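Archaeal flagellar ATP-binding protein FlaH (Methanocaldococcus jannaschii DSM 2661, PDB 4WIA) probably binds ATP and magnesium as a RecA/KaiC-like P-loop protein of the archaellum, the archaeal flagellum, and may regulate its assembly. Local coordinates at residues A[109-119]-A[144-152]; A[18-28]-A[204-212]. All coordinates share one frame; numbering follows the deposited sequence.

How the contacts relate
Contact 2 (18-28 with 204-212) closes a long loop of chain, and contact 1 (109-119 with 144-152) is nested inside it: the order is 18-28, 109-119, 144-152, 204-212. Their centres lie about 24 Å apart, and their nearest atoms come within about 6 Å without touching. Both belong to one P-loop domain built on a mixed sheet. Contact 1 packs helices that flank strand 123-127 and lead into strands 123-127 and 158-163. In contact 2 the turns just before strand 29-33 meet the loop joining strands 194-204 and 214-220, tying the chain's early part to its late antiparallel strands. Both lie away from the predicted ATP site.

Contact 1: residues A[109-119]-A[144-152]; sequences LKKVMETRAFY and DLMAFFKRI
F148 takes M113 over one face and turns its edge to Y119. CA of M113 sits over that face, 4.0 Å from the ring centroid, and O of M113 lies 3.4 Å from F148 CE1; I152 CG1 covers the opposite face. The selenium of this selenomethionine adds an oblique Met-aromatic contact, and the bend at chi3 (36°) turns CE back to 3.8 Å from F148 CB. The far edge of F148 points into the face of Y119 in a T-shaped pair, planes 76° apart. Y119 is fixed by its own segment: OH donates to V112 O over 2.6 Å, from above the carbonyl plane, bridging the break between the two short helices. I152 packs its CG2 3.9 Å from Y119 CD1, and L145 CD1 reaches both M113 CG and V112 CG1. This inner side is buried against F126 of strand 123-127 and L132 of helix 129-134. The outer side is looser: CE of M113 meets R151 NH1 at 4.1 Å, and the backbone O of D144 skirts the selenium, while its carboxylate turns to N141 N. Helices 109-114 and 144-152 run nearly parallel (14°), consistent with neighbouring crossover helices on one side of the parallel sheet in a RecA-like P-loop fold.

Contact 2: residues A[18-28]-A[204-212]; sequences KRIGGGIPHGS and YNMAPGSYQ. With SO4 (sulfate ion), chain H.
Y204 OH donates to I20 O over 2.8 Å, in the carbonyl plane and with a C=O...O angle of 151°, at the turn where helix 16-19 ends in a Schellman motif with G21, at positive phi, as its C-prime residue. G23 O is also close to this hydroxyl, but at a poor angle for a bond. The edge of the Y204 ring carries P25 as well, CD lying 3.8 Å from CE1. A second bond joins the backbones where the helix finishes: Q212 N donates to R19 O over 2.9 Å at 161°. Between these two bonds the chains run close, and G21 CA makes a CA-H...O contact with S210 O. P208 fits beside the turn, its CD near P25 CG and its CG against G21 O. Further out, A207 CA covers one face of the Y204 ring, and the CD2 edge of that ring points into the face of the Y211 ring, the chi1 of 60° folding Y211 back there. At the outer end R19, extended from CG to NE, lies across Q212 CG; its NE forms a salt bridge with D15, and its NH1 and NH2 make weak bonds to a sulfate probably left from crystallisation. At the other end M206, a selenomethionine, lays its side chain along the type II turn 25-28, CE touching G27 O. There S28 OG donates to P25 O at 2.6 Å and accepts from a water whose O lies 3.1 Å from N205 O, to which it also donates.

Contact 1: residues A[109-119]-A[144-152]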
loop_
_atom_site.group_PDB
_atom_site.type_symbol
_atom_site.label_atom_id
_atom_site.label_comp_id
_atom_site.label_asym_id
_atom_site.label_seq_id
_atom_site.Cartn_x
_atom_site.Cartn_y
_atom_site.Cartn_z
ATOM N N LEU A 109 -11.835 32.377 -10.744
ATOM C CA LEU A 109 -12.648 31.832 -9.665
ATOM C C LEU A 109 -13.915 31.130 -10.127
ATOM O O LEU A 109 -14.350 30.145 -9.540
ATOM C CB LEU A 109 -12.956 32.953 -8.652
ATOM C CG LEU A 109 -11.687 33.552 -7.993
ATOM C CD1 LEU A 109 -12.077 34.444 -6.828
ATOM C CD2 LEU A 109 -10.655 32.527 -7.524
ATOM N N LYS A 110 -14.522 31.655 -11.173
ATOM C CA LYS A 110 -15.656 31.003 -11.810
ATOM C C LYS A 110 -15.255 29.628 -12.360
ATOM O O LYS A 110 -15.939 28.652 -12.106
ATOM C CB LYS A 110 -16.172 31.916 -12.907
ATOM C CG LYS A 110 -17.313 31.325 -13.719
ATOM C CD LYS A 110 -17.774 32.279 -14.795
ATOM C CE LYS A 110 -18.670 31.553 -15.773
ATOM N NZ LYS A 110 -19.401 32.503 -16.639
ATOM N N LYS A 111 -14.125 29.557 -13.072
ATOM C CA LYS A 111 -13.573 28.266 -13.558
ATOM C C LYS A 111 -13.317 27.260 -12.431
ATOM O O LYS A 111 -13.649 26.075 -12.522
ATOM C CB LYS A 111 -12.253 28.488 -14.307
ATOM C CG LYS A 111 -12.402 28.988 -15.738
ATOM C CD LYS A 111 -12.054 27.918 -16.799
ATOM C CE LYS A 111 -11.870 28.456 -18.215
ATOM N NZ LYS A 111 -13.085 28.533 -19.084
ATOM N N VAL A 112 -12.698 27.751 -11.374
ATOM C CA VAL A 112 -12.454 26.943 -10.202
ATOM C C VAL A 112 -13.747 26.352 -9.636
ATOM O O VAL A 112 -13.777 25.190 -9.233
ATOM C CB VAL A 112 -11.742 27.793 -9.108
ATOM C CG1 VAL A 112 -11.875 27.165 -7.719
ATOM C CG2 VAL A 112 -10.294 27.995 -9.496
HETATM N N MSE A 113 -14.799 27.168 -9.563
HETATM C CA MSE A 113 -16.028 26.719 -8.903
HETATM C C MSE A 113 -16.832 25.811 -9.799
HETATM O O MSE A 113 -17.625 25.013 -9.317
HETATM C CB MSE A 113 -16.854 27.862 -8.362
HETATM C CG MSE A 113 -16.021 28.715 -7.420
HETATM SE SE MSE A 113 -16.977 30.271 -6.691
HETATM C CE MSE A 113 -18.745 29.385 -6.536
ATOM N N GLU A 114 -16.623 25.911 -11.099
ATOM C CA GLU A 114 -17.512 25.279 -12.078
ATOM C C GLU A 114 -16.967 24.035 -12.759
ATOM O O GLU A 114 -17.707 23.294 -13.378
ATOM C CB GLU A 114 -17.849 26.272 -13.157
ATOM C CG GLU A 114 -18.690 27.425 -12.707
ATOM C CD GLU A 114 -19.094 28.321 -13.865
ATOM O OE1 GLU A 114 -18.487 28.266 -14.961
ATOM O OE2 GLU A 114 -19.974 29.133 -13.646
ATOM N N THR A 115 -15.685 23.784 -12.664
ATOM C CA THR A 115 -15.184 22.621 -13.356
ATOM C C THR A 115 -15.385 21.321 -12.541
ATOM O O THR A 115 -14.638 21.042 -11.588
ATOM C CB THR A 115 -13.710 22.806 -13.732
ATOM O OG1 THR A 115 -13.524 24.109 -14.248
ATOM C CG2 THR A 115 -13.284 21.797 -14.773
ATOM N N ARG A 116 -16.352 20.514 -12.953
ATOM C CA ARG A 116 -16.748 19.300 -12.236
ATOM C C ARG A 116 -15.616 18.363 -12.034
ATOM O O ARG A 116 -15.536 17.687 -11.005
ATOM C CB ARG A 116 -17.775 18.501 -13.022
ATOM C CG ARG A 116 -19.050 19.221 -13.380
ATOM C CD ARG A 116 -19.785 18.386 -14.421
ATOM N NE ARG A 116 -21.224 18.450 -14.338
ATOM C CZ ARG A 116 -22.050 17.885 -15.229
ATOM N NH1 ARG A 116 -21.562 17.180 -16.266
ATOM N NH2 ARG A 116 -23.375 18.037 -15.085
ATOM N N ALA A 117 -14.788 18.275 -13.061
ATOM C CA ALA A 117 -13.755 17.239 -13.115
ATOM C C ALA A 117 -12.823 17.295 -11.895
ATOM O O ALA A 117 -12.464 16.266 -11.390
ATOM C CB ALA A 117 -12.952 17.331 -14.394
ATOM N N PHE A 118 -12.538 18.504 -11.400
ATOM C CA PHE A 118 -11.642 18.676 -10.318
ATOM C C PHE A 118 -12.152 17.910 -9.113
ATOM O O PHE A 118 -11.340 17.293 -8.388
ATOM C CB PHE A 118 -11.470 20.151 -9.887
ATOM C CG PHE A 118 -10.903 21.071 -10.923
ATOM C CD1 PHE A 118 -10.356 20.605 -12.106
ATOM C CD2 PHE A 118 -10.907 22.435 -10.680
ATOM C CE1 PHE A 118 -9.842 21.491 -13.036
ATOM C CE2 PHE A 118 -10.433 23.328 -11.617
ATOM C CZ PHE A 118 -9.895 22.847 -12.802
ATOM N N TYR A 119 -13.461 17.962 -8.892
ATOM C CA TYR A 119 -14.078 17.557 -7.615
ATOM C C TYR A 119 -14.530 16.111 -7.618
ATOM O O TYR A 119 -14.974 15.584 -6.595
ATOM C CB TYR A 119 -15.222 18.519 -7.212
ATOM C CG TYR A 119 -14.724 19.910 -7.216
ATOM C CD1 TYR A 119 -13.850 20.343 -6.221
ATOM C CD2 TYR A 119 -14.994 20.777 -8.290
ATOM C CE1 TYR A 119 -13.279 21.613 -6.260
ATOM C CE2 TYR A 119 -14.442 22.039 -8.330
ATOM C CZ TYR A 119 -13.551 22.429 -7.313
ATOM O OH TYR A 119 -12.976 23.679 -7.329
ATOM N N ASP A 144 -17.593 33.970 -1.161
ATOM C CA ASP A 144 -18.290 33.059 -2.088
ATOM C C ASP A 144 -17.429 31.853 -2.344
ATOM O O ASP A 144 -17.902 30.725 -2.383
ATOM C CB ASP A 144 -18.559 33.711 -3.444
ATOM C CG ASP A 144 -19.480 34.938 -3.359
ATOM O OD1 ASP A 144 -20.451 34.952 -2.577
ATOM O OD2 ASP A 144 -19.229 35.885 -4.120
ATOM N N LEU A 145 -16.159 32.107 -2.580
ATOM C CA LEU A 145 -15.251 31.021 -2.840
ATOM C C LEU A 145 -15.143 30.108 -1.625
ATOM O O LEU A 145 -15.182 28.880 -1.756
ATOM C CB LEU A 145 -13.876 31.564 -3.205
ATOM C CG LEU A 145 -12.833 30.509 -3.550
ATOM C CD1 LEU A 145 -13.158 29.824 -4.872
ATOM C CD2 LEU A 145 -11.475 31.186 -3.565
HETATM N N MSE A 146 -15.034 30.727 -0.447
HETATM C CA MSE A 146 -14.931 29.962 0.814
HETATM C C MSE A 146 -16.172 29.138 1.014
HETATM O O MSE A 146 -16.111 27.986 1.380
HETATM C CB MSE A 146 -14.660 30.837 2.050
HETATM C CG MSE A 146 -13.288 31.528 2.043
HETATM SE SE MSE A 146 -11.691 30.405 1.802
HETATM C CE MSE A 146 -12.668 28.694 1.803
ATOM N N ALA A 147 -17.317 29.736 0.778
ATOM C CA ALA A 147 -18.596 29.031 0.935
ATOM C C ALA A 147 -18.664 27.839 0.002
ATOM O O ALA A 147 -19.176 26.795 0.371
ATOM C CB ALA A 147 -19.762 29.993 0.677
ATOM N N PHE A 148 -18.145 28.006 -1.206
ATOM C CA PHE A 148 -18.120 26.928 -2.155
ATOM C C PHE A 148 -17.212 25.786 -1.690
ATOM O O PHE A 148 -17.576 24.605 -1.745
ATOM C CB PHE A 148 -17.638 27.456 -3.507
ATOM C CG PHE A 148 -17.259 26.352 -4.453
ATOM C CD1 PHE A 148 -18.245 25.639 -5.115
ATOM C CD2 PHE A 148 -15.945 25.937 -4.557
ATOM C CE1 PHE A 148 -17.935 24.598 -5.939
ATOM C CE2 PHE A 148 -15.608 24.883 -5.400
ATOM C CZ PHE A 148 -16.611 24.207 -6.099
ATOM N N PHE A 149 -15.996 26.133 -1.279
ATOM C CA PHE A 149 -15.064 25.110 -0.690
ATOM C C PHE A 149 -15.682 24.365 0.503
ATOM O O PHE A 149 -15.543 23.142 0.608
ATOM C CB PHE A 149 -13.732 25.731 -0.259
ATOM C CG PHE A 149 -12.804 26.077 -1.393
ATOM C CD1 PHE A 149 -12.986 25.589 -2.665
ATOM C CD2 PHE A 149 -11.749 26.931 -1.155
ATOM C CE1 PHE A 149 -12.142 25.939 -3.673
ATOM C CE2 PHE A 149 -10.873 27.267 -2.160
ATOM C CZ PHE A 149 -11.057 26.756 -3.417
ATOM N N LYS A 150 -16.354 25.100 1.374
ATOM C CA LYS A 150 -17.078 24.479 2.505
ATOM C C LYS A 150 -18.146 23.449 2.086
ATOM O O LYS A 150 -18.357 22.446 2.746
ATOM C CB LYS A 150 -17.711 25.561 3.409
ATOM C CG LYS A 150 -16.679 26.266 4.274
ATOM C CD LYS A 150 -15.725 25.318 4.998
ATOM C CE LYS A 150 -14.719 26.196 5.746
ATOM N NZ LYS A 150 -14.194 25.705 7.021
ATOM N N ARG A 151 -18.786 23.733 0.973
ATOM C CA ARG A 151 -19.781 22.888 0.361
ATOM C C ARG A 151 -19.107 21.612 -0.147
ATOM O O ARG A 151 -19.574 20.507 0.109
ATOM C CB ARG A 151 -20.408 23.715 -0.792
ATOM C CG ARG A 151 -21.902 23.809 -0.844
ATOM C CD ARG A 151 -22.384 25.259 -1.130
ATOM N NE ARG A 151 -21.968 25.782 -2.452
ATOM C CZ ARG A 151 -21.768 27.072 -2.774
ATOM N NH1 ARG A 151 -21.355 27.383 -4.008
ATOM N NH2 ARG A 151 -21.961 28.052 -1.881
ATOM N N ILE A 152 -17.944 21.740 -0.761
ATOM C CA ILE A 152 -17.214 20.548 -1.213
ATOM C C ILE A 152 -16.605 19.730 -0.040
ATOM O O ILE A 152 -16.690 18.487 -0.032
ATOM C CB ILE A 152 -16.118 20.931 -2.196
ATOM C CG1 ILE A 152 -16.687 21.656 -3.400
ATOM C CG2 ILE A 152 -15.315 19.721 -2.607
ATOM C CD1 ILE A 152 -17.489 20.804 -4.351
#

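Contact 2: residues A[18-28]-A[204-212]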
loop_
_atom_site.group_PDB
_atom_site.type_symbol
_atom_site.label_atom_id
_atom_site.label_comp_id
_atom_site.label_asym_id
_atom_site.label_seq_id
_atom_site.Cartn_x
_atom_site.Cartn_y
_atom_site.Cartn_z
ATOM N N LYS A 18 2.800 10.924 11.656
ATOM C CA LYS A 18 2.705 10.989 13.110
ATOM C C LYS A 18 2.586 12.427 13.545
ATOM O O LYS A 18 1.898 12.726 14.481
ATOM C CB LYS A 18 3.926 10.388 13.829
ATOM C CG LYS A 18 4.230 8.937 13.491
ATOM C CD LYS A 18 2.989 8.045 13.619
ATOM C CE LYS A 18 3.332 6.544 13.432
ATOM N NZ LYS A 18 3.910 6.383 12.064
ATOM N N ARG A 19 3.296 13.312 12.900
ATOM C CA ARG A 19 3.342 14.680 13.366
ATOM C C ARG A 19 2.124 15.489 13.083
ATOM O O ARG A 19 1.939 16.518 13.702
ATOM C CB ARG A 19 4.511 15.368 12.727
ATOM C CG ARG A 19 5.775 14.643 13.066
ATOM C CD ARG A 19 6.876 15.302 12.335
ATOM N NE ARG A 19 8.058 14.488 12.546
ATOM C CZ ARG A 19 8.875 14.576 13.565
ATOM N NH1 ARG A 19 8.679 15.430 14.553
ATOM N NH2 ARG A 19 9.884 13.762 13.606
ATOM N N ILE A 20 1.306 15.041 12.132
ATOM C CA ILE A 20 -0.016 15.646 11.907
ATOM C C ILE A 20 -1.127 14.841 12.598
ATOM O O ILE A 20 -2.316 15.152 12.439
ATOM C CB ILE A 20 -0.340 15.772 10.461
ATOM C CG1 ILE A 20 -0.450 14.409 9.799
ATOM C CG2 ILE A 20 0.698 16.647 9.797
ATOM C CD1 ILE A 20 -0.990 14.539 8.392
ATOM N N GLY A 21 -0.727 13.915 13.477
ATOM C CA GLY A 21 -1.653 13.241 14.410
ATOM C C GLY A 21 -2.249 11.993 13.828
ATOM O O GLY A 21 -3.195 11.485 14.394
ATOM N N GLY A 22 -1.675 11.473 12.736
ATOM C CA GLY A 22 -2.120 10.207 12.141
ATOM C C GLY A 22 -2.472 10.281 10.679
ATOM O O GLY A 22 -2.403 9.284 9.974
ATOM N N GLY A 23 -2.933 11.453 10.223
ATOM C CA GLY A 23 -3.433 11.626 8.888
ATOM C C GLY A 23 -4.138 12.964 8.779
ATOM O O GLY A 23 -4.123 13.763 9.719
ATOM N N ILE A 24 -4.782 13.203 7.641
ATOM C CA ILE A 24 -5.488 14.420 7.437
ATOM C C ILE A 24 -6.979 14.096 7.548
ATOM O O ILE A 24 -7.421 13.150 6.935
ATOM C CB ILE A 24 -5.202 14.960 6.046
ATOM C CG1 ILE A 24 -3.750 15.389 5.910
ATOM C CG2 ILE A 24 -6.131 16.147 5.744
ATOM C CD1 ILE A 24 -3.370 16.608 6.731
ATOM N N PRO A 25 -7.724 14.831 8.396
ATOM C CA PRO A 25 -9.151 14.518 8.501
ATOM C C PRO A 25 -9.882 14.809 7.214
ATOM O O PRO A 25 -9.684 15.855 6.560
ATOM C CB PRO A 25 -9.667 15.440 9.616
ATOM C CG PRO A 25 -8.457 15.831 10.381
ATOM C CD PRO A 25 -7.315 15.848 9.380
ATOM N N HIS A 26 -10.705 13.864 6.834
ATOM C CA HIS A 26 -11.690 14.111 5.794
ATOM C C HIS A 26 -12.475 15.411 6.076
ATOM O O HIS A 26 -12.749 15.721 7.213
ATOM C CB HIS A 26 -12.604 12.884 5.650
ATOM C CG HIS A 26 -11.967 11.786 4.851
ATOM N ND1 HIS A 26 -11.710 10.530 5.345
ATOM C CD2 HIS A 26 -11.510 11.780 3.585
ATOM C CE1 HIS A 26 -11.093 9.803 4.430
ATOM N NE2 HIS A 26 -10.974 10.537 3.348
ATOM N N GLY A 27 -12.832 16.149 5.018
ATOM C CA GLY A 27 -13.510 17.409 5.155
ATOM C C GLY A 27 -12.605 18.557 5.547
ATOM O O GLY A 27 -13.080 19.577 5.956
ATOM N N SER A 28 -11.296 18.397 5.485
ATOM C CA SER A 28 -10.415 19.486 5.879
ATOM C C SER A 28 -10.289 20.518 4.732
ATOM O O SER A 28 -10.221 20.141 3.544
ATOM C CB SER A 28 -9.028 18.932 6.238
ATOM O OG SER A 28 -9.062 18.215 7.487
ATOM N N TYR A 204 -5.974 23.712 13.882
ATOM C CA TYR A 204 -6.193 22.370 13.406
ATOM C C TYR A 204 -7.473 21.851 13.981
ATOM O O TYR A 204 -7.468 21.114 14.947
ATOM C CB TYR A 204 -5.014 21.457 13.843
ATOM C CG TYR A 204 -4.841 20.133 13.076
ATOM C CD1 TYR A 204 -5.728 19.747 12.087
ATOM C CD2 TYR A 204 -3.799 19.263 13.388
ATOM C CE1 TYR A 204 -5.563 18.534 11.415
ATOM C CE2 TYR A 204 -3.621 18.064 12.747
ATOM C CZ TYR A 204 -4.495 17.693 11.750
ATOM O OH TYR A 204 -4.306 16.495 11.072
ATOM N N ASN A 205 -8.599 22.233 13.401
ATOM C CA ASN A 205 -9.886 21.664 13.795
ATOM C C ASN A 205 -9.905 20.194 13.401
ATOM O O ASN A 205 -9.427 19.790 12.300
ATOM C CB ASN A 205 -11.040 22.323 13.061
ATOM C CG ASN A 205 -11.127 23.817 13.286
ATOM O OD1 ASN A 205 -10.636 24.346 14.264
ATOM N ND2 ASN A 205 -11.762 24.518 12.329
HETATM N N MSE A 206 -10.560 19.423 14.231
HETATM C CA MSE A 206 -10.738 17.991 14.029
HETATM C C MSE A 206 -9.406 17.273 14.096
HETATM O O MSE A 206 -9.239 16.136 13.548
HETATM C CB MSE A 206 -11.453 17.665 12.724
HETATM C CG MSE A 206 -12.504 18.673 12.252
HETATM SE SE MSE A 206 -13.299 18.034 10.557
HETATM C CE MSE A 206 -12.382 19.164 9.241
ATOM N N ALA A 207 -8.434 17.916 14.757
ATOM C CA ALA A 207 -7.101 17.308 14.907
ATOM C C ALA A 207 -7.342 15.906 15.368
ATOM O O ALA A 207 -8.020 15.699 16.357
ATOM C CB ALA A 207 -6.288 18.075 15.927
ATOM N N PRO A 208 -6.886 14.930 14.613
ATOM C CA PRO A 208 -7.158 13.522 14.894
ATOM C C PRO A 208 -6.317 12.910 15.980
ATOM O O PRO A 208 -6.529 11.745 16.342
ATOM C CB PRO A 208 -6.737 12.851 13.621
ATOM C CG PRO A 208 -5.635 13.691 13.135
ATOM C CD PRO A 208 -6.024 15.087 13.434
ATOM N N GLY A 209 -5.377 13.664 16.517
ATOM C CA GLY A 209 -4.564 13.177 17.629
ATOM C C GLY A 209 -3.503 14.187 17.939
ATOM O O GLY A 209 -3.412 15.241 17.262
ATOM N N SER A 210 -2.697 13.858 18.937
ATOM C CA SER A 210 -1.627 14.718 19.356
ATOM C C SER A 210 -0.764 15.040 18.149
ATOM O O SER A 210 -0.502 14.159 17.333
ATOM C CB SER A 210 -0.816 14.010 20.418
ATOM O OG SER A 210 0.019 14.947 21.032
ATOM N N TYR A 211 -0.356 16.285 17.979
ATOM C CA TYR A 211 0.389 16.647 16.802
ATOM C C TYR A 211 1.495 17.618 17.134
ATOM O O TYR A 211 1.502 18.239 18.198
ATOM C CB TYR A 211 -0.583 17.180 15.681
ATOM C CG TYR A 211 -1.368 18.367 16.048
ATOM C CD1 TYR A 211 -2.570 18.256 16.762
ATOM C CD2 TYR A 211 -0.898 19.628 15.734
ATOM C CE1 TYR A 211 -3.267 19.375 17.139
ATOM C CE2 TYR A 211 -1.592 20.773 16.120
ATOM C CZ TYR A 211 -2.767 20.648 16.791
ATOM O OH TYR A 211 -3.387 21.805 17.171
ATOM N N GLN A 212 2.455 17.749 16.246
ATOM C CA GLN A 212 3.560 18.695 16.438
ATOM C C GLN A 212 3.125 20.065 15.915
ATOM O O GLN A 212 2.642 20.154 14.841
ATOM C CB GLN A 212 4.842 18.291 15.695
ATOM C CG GLN A 212 5.508 17.046 16.145
ATOM C CD GLN A 212 5.745 17.003 17.618
ATOM O OE1 GLN A 212 4.942 16.445 18.359
ATOM N NE2 GLN A 212 6.850 17.579 18.060
HETATM S S SO4 H . 10.454 13.412 17.535
HETATM O O1 SO4 H . 11.565 13.009 18.413
HETATM O O2 SO4 H . 9.093 13.221 18.198
HETATM O O3 SO4 H . 10.715 14.818 17.178
HETATM O O4 SO4 H . 10.627 12.551 16.341
HETATM O O HOH W 1 -8.776 19.967 9.309
#